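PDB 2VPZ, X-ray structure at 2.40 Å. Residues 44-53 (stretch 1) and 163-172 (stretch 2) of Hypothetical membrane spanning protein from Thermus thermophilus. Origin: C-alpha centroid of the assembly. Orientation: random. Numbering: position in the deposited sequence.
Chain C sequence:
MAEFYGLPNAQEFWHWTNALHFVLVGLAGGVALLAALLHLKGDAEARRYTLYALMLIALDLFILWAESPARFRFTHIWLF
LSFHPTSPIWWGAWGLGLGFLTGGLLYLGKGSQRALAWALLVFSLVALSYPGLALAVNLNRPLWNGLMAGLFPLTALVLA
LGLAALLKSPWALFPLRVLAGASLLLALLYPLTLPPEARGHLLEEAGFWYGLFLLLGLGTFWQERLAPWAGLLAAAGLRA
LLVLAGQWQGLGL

Stretch 1 44-53: AEARRYTLYA
Stretch 2 (163-172) LAALLKSPWA

Where two helices of a membrane protein meet near their ends, a few polar side chains often fix the contact and apolar groups fill in around them. Residues 44-53 and 163-172 of this chain, whose touching residues lie at least 115 positions apart in sequence, illustrate the principle. The shorter of the two hydrogen bonds between the stretches joins Y49 OH to S169 OG at 2.5 Å; either hydroxyl could be the donor. S169 OG lies at the edge of the tyrosine ring, near its plane, as suits a partner of the phenolic oxygen. The second bond is directional: W171 NE1 donates to E45 OE2 at 3.1 Å, with an N-H...O angle of 154°, so the indole edge meets the carboxylate.

That carboxylate also serves its own stretch. R48 NH1 forms a salt bridge with E45 OE1 at 2.8 Å, while R48 NE and NH2 donate to Y52 OH at 3.2 and 3.1 Å. The arginine thereby links E45 and Y52, seven residues apart, one on each side of it in the sequence. E45 (chi1 m, chi2 -143°), R48 (p, t, then chi3 -96°), Y49 (chi1 -90°, chi2 88°) and Y52 (chi1 -60°, chi2 164°) all direct CA-to-CB toward the second stretch.

The backbone of stretch 1 is helical through 48-53 and continues onward; Y52 N to R48 O (3.3 Å) and A53 N to Y49 O (3.1 Å) are typical i to i-4 bonds. Stretch 2 enters as a helix, with L167 N bonded to L163 O at 3.1 Å. K168 then adopts a left-handed conformation (phi/psi 61/22), S169 N bonds to A164 O at 3.1 Å, and S169 extends at -69/125. The CA atoms of Y49 and A164, like those of E45 and S169, are 8.8 Å apart. The register therefore runs antiparallel in sequence, later residues of one stretch facing earlier ones of the other.

Packing surrounds these bonds. W171 (chi1 53°, chi2 -98°) starts sideways, but its end comes nearer, bringing CZ2 to 3.8 Å from Y49 CE1. The tyrosine ring and the indole six-membered ring have centroids 5.5 Å apart and planes at 59°, an oblique pairing. A164 CB sits 3.3 Å from Y49 OH and 4.0 Å from Y49 CE2, a small methyl beside the ring. L167 (m, t) points toward stretch 1, its CD1 reaching 3.4 Å from Y52 CE1 and its CB lying 4.0 Å from R48 NH2. Altogether the contact buries 341 Å², both sides summed.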

# COMPACT_ATOMS: atom_id res chain seq x y z
N ALA C 44 33.45 -58.03 -12.70
CA ALA C 44 34.88 -57.91 -12.32
C ALA C 44 35.49 -56.50 -12.20
O ALA C 44 36.44 -56.27 -11.41
CB ALA C 44 35.75 -58.78 -13.30
N GLU C 45 34.96 -55.55 -12.96
CA GLU C 45 35.39 -54.14 -12.98
C GLU C 45 34.94 -53.34 -11.74
O GLU C 45 35.27 -52.17 -11.58
CB GLU C 45 34.82 -53.40 -14.19
CG GLU C 45 34.99 -54.02 -15.55
CD GLU C 45 35.24 -52.96 -16.61
OE1 GLU C 45 36.27 -52.25 -16.46
OE2 GLU C 45 34.43 -52.83 -17.55
N ALA C 46 34.17 -53.98 -10.88
CA ALA C 46 33.65 -53.30 -9.71
C ALA C 46 34.73 -52.78 -8.75
O ALA C 46 34.51 -51.81 -8.02
CB ALA C 46 32.68 -54.24 -8.93
N ARG C 47 35.90 -53.38 -8.80
CA ARG C 47 37.00 -53.04 -7.91
C ARG C 47 37.76 -51.74 -8.16
O ARG C 47 38.09 -50.99 -7.22
CB ARG C 47 37.96 -54.22 -7.81
CG ARG C 47 37.54 -55.31 -6.84
CD ARG C 47 38.09 -54.98 -5.45
NE ARG C 47 39.54 -54.82 -5.45
CZ ARG C 47 40.30 -54.79 -4.36
NH1 ARG C 47 39.71 -54.91 -3.18
NH2 ARG C 47 41.62 -54.64 -4.44
N ARG C 48 38.07 -51.49 -9.42
CA ARG C 48 38.78 -50.29 -9.80
C ARG C 48 37.80 -49.12 -9.95
O ARG C 48 38.20 -47.97 -9.82
CB ARG C 48 39.57 -50.51 -11.10
CG ARG C 48 38.69 -50.69 -12.31
CD ARG C 48 39.50 -51.11 -13.50
NE ARG C 48 39.86 -50.00 -14.37
CZ ARG C 48 39.42 -49.86 -15.61
NH1 ARG C 48 38.60 -50.76 -16.10
NH2 ARG C 48 39.79 -48.81 -16.33
N TYR C 49 36.52 -49.38 -10.21
CA TYR C 49 35.59 -48.25 -10.27
C TYR C 49 35.41 -47.71 -8.84
O TYR C 49 35.17 -46.53 -8.63
CB TYR C 49 34.24 -48.60 -10.93
CG TYR C 49 34.27 -48.35 -12.43
CD1 TYR C 49 34.70 -49.34 -13.32
CD2 TYR C 49 33.95 -47.09 -12.95
CE1 TYR C 49 34.82 -49.10 -14.68
CE2 TYR C 49 34.07 -46.83 -14.32
CZ TYR C 49 34.50 -47.83 -15.18
OH TYR C 49 34.61 -47.59 -16.53
N THR C 50 35.58 -48.59 -7.85
CA THR C 50 35.47 -48.19 -6.47
C THR C 50 36.71 -47.34 -6.07
O THR C 50 36.60 -46.33 -5.35
CB THR C 50 35.30 -49.45 -5.55
OG1 THR C 50 34.25 -50.26 -6.04
CG2 THR C 50 35.02 -49.03 -4.09
N LEU C 51 37.90 -47.70 -6.57
CA LEU C 51 39.10 -46.91 -6.27
C LEU C 51 38.91 -45.44 -6.72
O LEU C 51 39.20 -44.51 -5.96
CB LEU C 51 40.40 -47.49 -6.91
CG LEU C 51 41.67 -46.65 -6.66
CD1 LEU C 51 42.04 -46.61 -5.15
CD2 LEU C 51 42.87 -47.19 -7.47
N TYR C 52 38.42 -45.27 -7.95
CA TYR C 52 38.13 -43.99 -8.66
C TYR C 52 37.07 -43.10 -7.97
O TYR C 52 37.20 -41.85 -7.88
CB TYR C 52 37.62 -44.30 -10.06
CG TYR C 52 38.47 -45.05 -11.05
CD1 TYR C 52 37.89 -45.61 -12.18
CD2 TYR C 52 39.88 -45.14 -10.94
CE1 TYR C 52 38.62 -46.23 -13.19
CE2 TYR C 52 40.65 -45.78 -11.94
CZ TYR C 52 40.00 -46.32 -13.06
OH TYR C 52 40.74 -46.91 -14.06
N ALA C 53 35.97 -43.72 -7.55
CA ALA C 53 34.91 -43.01 -6.87
C ALA C 53 35.50 -42.52 -5.53
O ALA C 53 35.13 -41.45 -5.04
CB ALA C 53 33.68 -43.94 -6.63
N LEU C 163 33.31 -40.63 -18.83
CA LEU C 163 34.64 -41.00 -18.29
C LEU C 163 34.86 -42.54 -18.48
O LEU C 163 35.91 -42.98 -19.00
CB LEU C 163 34.75 -40.61 -16.79
CG LEU C 163 36.08 -40.50 -16.02
CD1 LEU C 163 36.15 -41.55 -14.90
CD2 LEU C 163 37.28 -40.63 -16.97
N ALA C 164 33.85 -43.33 -18.09
CA ALA C 164 33.85 -44.79 -18.22
C ALA C 164 34.12 -45.22 -19.67
O ALA C 164 34.84 -46.20 -19.90
CB ALA C 164 32.48 -45.38 -17.74
N ALA C 165 33.55 -44.50 -20.63
CA ALA C 165 33.73 -44.78 -22.07
C ALA C 165 35.12 -44.38 -22.62
O ALA C 165 35.57 -44.93 -23.63
CB ALA C 165 32.62 -44.11 -22.91
N LEU C 166 35.79 -43.42 -21.99
CA LEU C 166 37.13 -43.00 -22.41
C LEU C 166 38.12 -44.11 -21.91
O LEU C 166 39.08 -44.47 -22.61
CB LEU C 166 37.48 -41.58 -21.89
CG LEU C 166 36.74 -40.39 -22.58
CD1 LEU C 166 37.09 -39.04 -21.91
CD2 LEU C 166 37.09 -40.35 -24.07
N LEU C 167 37.82 -44.68 -20.74
CA LEU C 167 38.57 -45.78 -20.12
C LEU C 167 38.21 -47.13 -20.84
O LEU C 167 38.57 -48.23 -20.40
CB LEU C 167 38.29 -45.86 -18.59
CG LEU C 167 38.50 -44.56 -17.77
CD1 LEU C 167 38.39 -44.83 -16.26
CD2 LEU C 167 39.87 -43.93 -18.10
N LYS C 168 37.49 -47.01 -21.97
CA LYS C 168 37.07 -48.13 -22.83
C LYS C 168 36.14 -49.24 -22.27
O LYS C 168 36.12 -50.36 -22.79
CB LYS C 168 38.30 -48.75 -23.54
CG LYS C 168 39.05 -47.83 -24.56
CD LYS C 168 38.21 -47.43 -25.80
CE LYS C 168 38.90 -46.31 -26.60
NZ LYS C 168 37.94 -45.44 -27.37
N SER C 169 35.38 -48.95 -21.20
CA SER C 169 34.42 -49.93 -20.67
C SER C 169 33.32 -50.02 -21.77
O SER C 169 32.75 -48.99 -22.17
CB SER C 169 33.84 -49.50 -19.30
OG SER C 169 34.85 -49.39 -18.32
N PRO C 170 33.02 -51.26 -22.30
CA PRO C 170 32.01 -51.54 -23.34
C PRO C 170 30.50 -51.16 -23.10
O PRO C 170 29.79 -50.75 -24.04
CB PRO C 170 32.21 -53.04 -23.66
CG PRO C 170 33.48 -53.47 -22.90
CD PRO C 170 33.54 -52.51 -21.72
N TRP C 171 30.06 -51.34 -21.85
CA TRP C 171 28.70 -51.02 -21.30
C TRP C 171 28.74 -49.54 -20.79
O TRP C 171 29.29 -49.29 -19.79
CB TRP C 171 28.42 -51.87 -20.07
CG TRP C 171 29.57 -51.74 -19.03
CD1 TRP C 171 30.61 -52.61 -18.86
CD2 TRP C 171 29.84 -50.62 -18.12
NE1 TRP C 171 31.49 -52.11 -17.93
CE2 TRP C 171 31.05 -50.90 -17.47
CE3 TRP C 171 29.17 -49.41 -17.82
CZ2 TRP C 171 31.62 -50.00 -16.52
CZ3 TRP C 171 29.73 -48.51 -16.90
CH2 TRP C 171 30.95 -48.82 -16.26
N ALA C 172 28.18 -48.58 -21.49
CA ALA C 172 28.23 -47.17 -21.05
C ALA C 172 28.07 -46.26 -22.28
O ALA C 172 27.41 -45.22 -22.17
CB ALA C 172 29.60 -46.86 -20.30